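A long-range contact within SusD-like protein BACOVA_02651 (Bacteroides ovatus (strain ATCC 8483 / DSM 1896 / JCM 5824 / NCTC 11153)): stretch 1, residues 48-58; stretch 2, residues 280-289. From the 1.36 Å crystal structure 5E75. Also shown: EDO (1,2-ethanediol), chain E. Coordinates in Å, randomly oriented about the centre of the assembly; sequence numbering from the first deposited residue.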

# COMPACT_ATOMS: atom_id res chain seq x y z
N ALA A 48 -6.36 -3.71 -7.37
CA ALA A 48 -5.23 -4.14 -8.19
C ALA A 48 -5.37 -5.59 -8.67
O ALA A 48 -4.54 -6.06 -9.43
CB ALA A 48 -3.93 -4.02 -7.41
N ASN A 49 -6.40 -6.28 -8.19
CA ASN A 49 -6.55 -7.72 -8.37
C ASN A 49 -5.45 -8.52 -7.68
O ASN A 49 -5.04 -9.58 -8.15
CB ASN A 49 -6.67 -8.13 -9.86
CG ASN A 49 -7.35 -9.47 -10.03
OD1 ASN A 49 -8.25 -9.82 -9.28
ND2 ASN A 49 -6.94 -10.22 -11.05
N ASP A 50 -5.00 -8.06 -6.53
CA ASP A 50 -4.11 -8.89 -5.70
C ASP A 50 -4.89 -10.14 -5.29
O ASP A 50 -4.35 -11.25 -5.26
CB ASP A 50 -3.68 -8.18 -4.41
CG ASP A 50 -2.57 -7.14 -4.60
OD1 ASP A 50 -2.15 -6.81 -5.71
OD2 ASP A 50 -2.13 -6.61 -3.55
N MET A 51 -6.16 -9.94 -4.93
CA MET A 51 -7.00 -11.00 -4.38
C MET A 51 -8.47 -10.68 -4.68
O MET A 51 -8.81 -9.56 -5.08
CB MET A 51 -6.74 -11.18 -2.87
CG MET A 51 -7.46 -10.19 -1.95
SD MET A 51 -6.98 -8.48 -2.17
CE MET A 51 -8.18 -7.72 -1.13
N TYR A 52 -9.32 -11.68 -4.48
CA TYR A 52 -10.74 -11.56 -4.78
C TYR A 52 -11.57 -12.42 -3.85
O TYR A 52 -11.15 -13.50 -3.45
CB TYR A 52 -10.99 -12.02 -6.23
CG TYR A 52 -12.43 -12.01 -6.69
CD1 TYR A 52 -13.07 -10.82 -7.02
CD2 TYR A 52 -13.15 -13.18 -6.82
CE1 TYR A 52 -14.39 -10.81 -7.45
CE2 TYR A 52 -14.48 -13.17 -7.23
CZ TYR A 52 -15.07 -11.99 -7.56
OH TYR A 52 -16.39 -11.98 -7.98
N SER A 53 -12.73 -11.90 -3.50
CA SER A 53 -13.80 -12.68 -2.88
C SER A 53 -15.10 -12.32 -3.55
O SER A 53 -15.39 -11.13 -3.72
CB SER A 53 -13.94 -12.32 -1.40
OG SER A 53 -15.17 -12.85 -0.89
N PRO A 54 -15.92 -13.32 -3.90
CA PRO A 54 -17.22 -13.00 -4.50
C PRO A 54 -18.18 -12.33 -3.54
O PRO A 54 -19.16 -11.74 -3.99
CB PRO A 54 -17.75 -14.37 -4.93
CG PRO A 54 -17.04 -15.35 -4.08
CD PRO A 54 -15.68 -14.77 -3.81
N TRP A 55 -17.88 -12.38 -2.24
CA TRP A 55 -18.80 -11.84 -1.24
C TRP A 55 -18.29 -10.59 -0.54
O TRP A 55 -19.09 -9.82 -0.01
CB TRP A 55 -19.15 -12.92 -0.21
CG TRP A 55 -19.76 -14.13 -0.87
CD1 TRP A 55 -20.97 -14.20 -1.50
CD2 TRP A 55 -19.17 -15.42 -0.99
NE1 TRP A 55 -21.17 -15.46 -1.99
CE2 TRP A 55 -20.08 -16.23 -1.69
CE3 TRP A 55 -17.96 -15.97 -0.57
CZ2 TRP A 55 -19.82 -17.57 -1.98
CZ3 TRP A 55 -17.70 -17.30 -0.85
CH2 TRP A 55 -18.63 -18.08 -1.56
N ASN A 56 -16.98 -10.37 -0.55
CA ASN A 56 -16.41 -9.21 0.12
C ASN A 56 -15.80 -8.23 -0.86
O ASN A 56 -14.69 -8.44 -1.36
CB ASN A 56 -15.40 -9.64 1.18
CG ASN A 56 -16.07 -10.34 2.35
OD1 ASN A 56 -15.76 -11.49 2.66
ND2 ASN A 56 -16.99 -9.66 2.99
N TYR A 57 -16.57 -7.18 -1.15
CA TYR A 57 -16.18 -6.06 -2.01
C TYR A 57 -15.69 -6.45 -3.41
O TYR A 57 -14.73 -5.87 -3.92
CB TYR A 57 -15.12 -5.20 -1.31
CG TYR A 57 -15.48 -4.94 0.13
CD1 TYR A 57 -16.73 -4.44 0.47
CD2 TYR A 57 -14.58 -5.23 1.15
CE1 TYR A 57 -17.07 -4.22 1.80
CE2 TYR A 57 -14.92 -5.01 2.47
CZ TYR A 57 -16.16 -4.50 2.79
OH TYR A 57 -16.51 -4.28 4.10
N PRO A 58 -16.36 -7.40 -4.07
CA PRO A 58 -15.88 -7.79 -5.40
C PRO A 58 -15.96 -6.64 -6.40
O PRO A 58 -15.22 -6.63 -7.40
CB PRO A 58 -16.85 -8.91 -5.80
CG PRO A 58 -18.07 -8.66 -5.02
CD PRO A 58 -17.58 -8.16 -3.69
N SER A 280 -12.25 -14.63 6.77
CA SER A 280 -11.88 -14.19 5.43
C SER A 280 -12.29 -15.18 4.36
O SER A 280 -12.07 -16.38 4.50
CB SER A 280 -10.37 -13.99 5.31
OG SER A 280 -10.05 -13.36 4.08
N SER A 281 -12.85 -14.66 3.27
CA SER A 281 -13.06 -15.45 2.06
C SER A 281 -12.21 -14.94 0.88
O SER A 281 -12.43 -15.32 -0.26
CB SER A 281 -14.54 -15.48 1.69
OG SER A 281 -15.04 -14.18 1.44
N TYR A 282 -11.25 -14.07 1.15
CA TYR A 282 -10.33 -13.65 0.10
C TYR A 282 -9.41 -14.78 -0.35
O TYR A 282 -8.92 -15.58 0.46
CB TYR A 282 -9.44 -12.49 0.57
CG TYR A 282 -10.17 -11.20 0.84
CD1 TYR A 282 -11.00 -10.62 -0.10
CD2 TYR A 282 -10.01 -10.56 2.05
CE1 TYR A 282 -11.66 -9.43 0.17
CE2 TYR A 282 -10.67 -9.38 2.33
CZ TYR A 282 -11.48 -8.82 1.39
OH TYR A 282 -12.14 -7.64 1.68
N ASN A 283 -9.16 -14.83 -1.65
CA ASN A 283 -8.10 -15.67 -2.19
C ASN A 283 -7.27 -14.90 -3.19
O ASN A 283 -7.82 -14.11 -3.97
CB ASN A 283 -8.70 -16.89 -2.91
CG ASN A 283 -9.32 -17.86 -1.96
OD1 ASN A 283 -8.62 -18.61 -1.28
ND2 ASN A 283 -10.64 -17.87 -1.91
N GLY A 284 -5.96 -15.13 -3.21
CA GLY A 284 -5.09 -14.57 -4.23
C GLY A 284 -5.68 -14.87 -5.60
O GLY A 284 -6.16 -15.99 -5.84
N SER A 285 -5.70 -13.89 -6.49
CA SER A 285 -6.35 -14.06 -7.77
C SER A 285 -5.53 -14.97 -8.67
O SER A 285 -4.34 -15.15 -8.49
CB SER A 285 -6.60 -12.73 -8.46
OG SER A 285 -5.38 -12.13 -8.85
N ILE A 286 -6.19 -15.56 -9.66
CA ILE A 286 -5.48 -16.37 -10.64
C ILE A 286 -4.38 -15.54 -11.30
O ILE A 286 -3.23 -15.97 -11.39
CB ILE A 286 -6.48 -16.92 -11.65
CG1 ILE A 286 -7.47 -17.87 -10.98
CG2 ILE A 286 -5.73 -17.65 -12.78
CD1 ILE A 286 -8.63 -18.33 -11.90
N ASP A 287 -4.73 -14.33 -11.73
CA ASP A 287 -3.79 -13.39 -12.34
C ASP A 287 -2.60 -13.10 -11.41
O ASP A 287 -1.44 -13.20 -11.81
CB ASP A 287 -4.58 -12.13 -12.73
CG ASP A 287 -3.74 -10.86 -12.84
OD1 ASP A 287 -2.70 -10.85 -13.53
OD2 ASP A 287 -4.16 -9.85 -12.23
N MET A 288 -2.88 -12.73 -10.16
CA MET A 288 -1.81 -12.44 -9.21
C MET A 288 -0.89 -13.64 -8.99
O MET A 288 0.35 -13.52 -9.02
CB MET A 288 -2.41 -12.01 -7.89
CG MET A 288 -1.38 -11.65 -6.83
SD MET A 288 -0.47 -10.13 -7.24
CE MET A 288 1.22 -10.70 -7.31
N LEU A 289 -1.48 -14.82 -8.80
CA LEU A 289 -0.68 -16.01 -8.57
C LEU A 289 0.23 -16.30 -9.76
O LEU A 289 1.36 -16.76 -9.59
CB LEU A 289 -1.55 -17.23 -8.25
CG LEU A 289 -2.20 -17.18 -6.87
CD1 LEU A 289 -3.30 -18.23 -6.80
CD2 LEU A 289 -1.18 -17.39 -5.77
C1 EDO E . -11.72 -8.35 -3.18
O1 EDO E . -12.99 -8.92 -3.62
C2 EDO E . -11.84 -7.04 -2.40
O2 EDO E . -11.98 -5.93 -3.28
O HOH W 1 -7.70 -13.14 -11.96
O HOH W 2 -13.09 -11.77 2.89

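The backbones meet as a short antiparallel bridge. Tyr-52 and Asn-283 form its hydrogen-bonded pair: Tyr-52 N donates to Asn-283 O (2.9 Å, N-H...O 157°) and Asn-283 N returns a bond to Tyr-52 O (3.0 Å, 165°). Met-51 and Gly-284 form the adjacent non-hydrogen-bonded pair; their CA atoms are 4.0 Å apart, and Gly-284 CA makes a CA-H...O contact with Asp-50 O (3.6 Å, 144° at H). Asp-50 O also accepts from Ser-285 N (3.2 Å, 165°), one further backbone bond just past the bridged pairs.

Side-chain polar bonds secure both ends. Ser-285 OG donates to Asn-49 O (2.7 Å) while accepting from Met-288 N (2.9 Å), so one hydroxyl caps the helix and ties it to stretch 1. Asn-49 ND2 donates to Asp-287 OD2 (3.0 Å, 151°), and water 1 accepts from both Asn-49 ND2 and Asp-287 N. At the other end, Ser-53 OG and Ser-281 OG share a 2.7 Å hydrogen bond; Ser-53 OG accepts from the backbone N atoms of Trp-55 and Asn-56. Water 2 bridges Ser-281 N and Asn-56 OD1.

Packing around the ring centres on Tyr-282, the residue most covered by the opposing stretch. Met-51 CE sits 4.2 Å from its ring centroid, 13° off the normal, a CH-pi contact over the face. At the ring's edge lies Asn-56 O, 3.5 Å from Tyr-282 CE1.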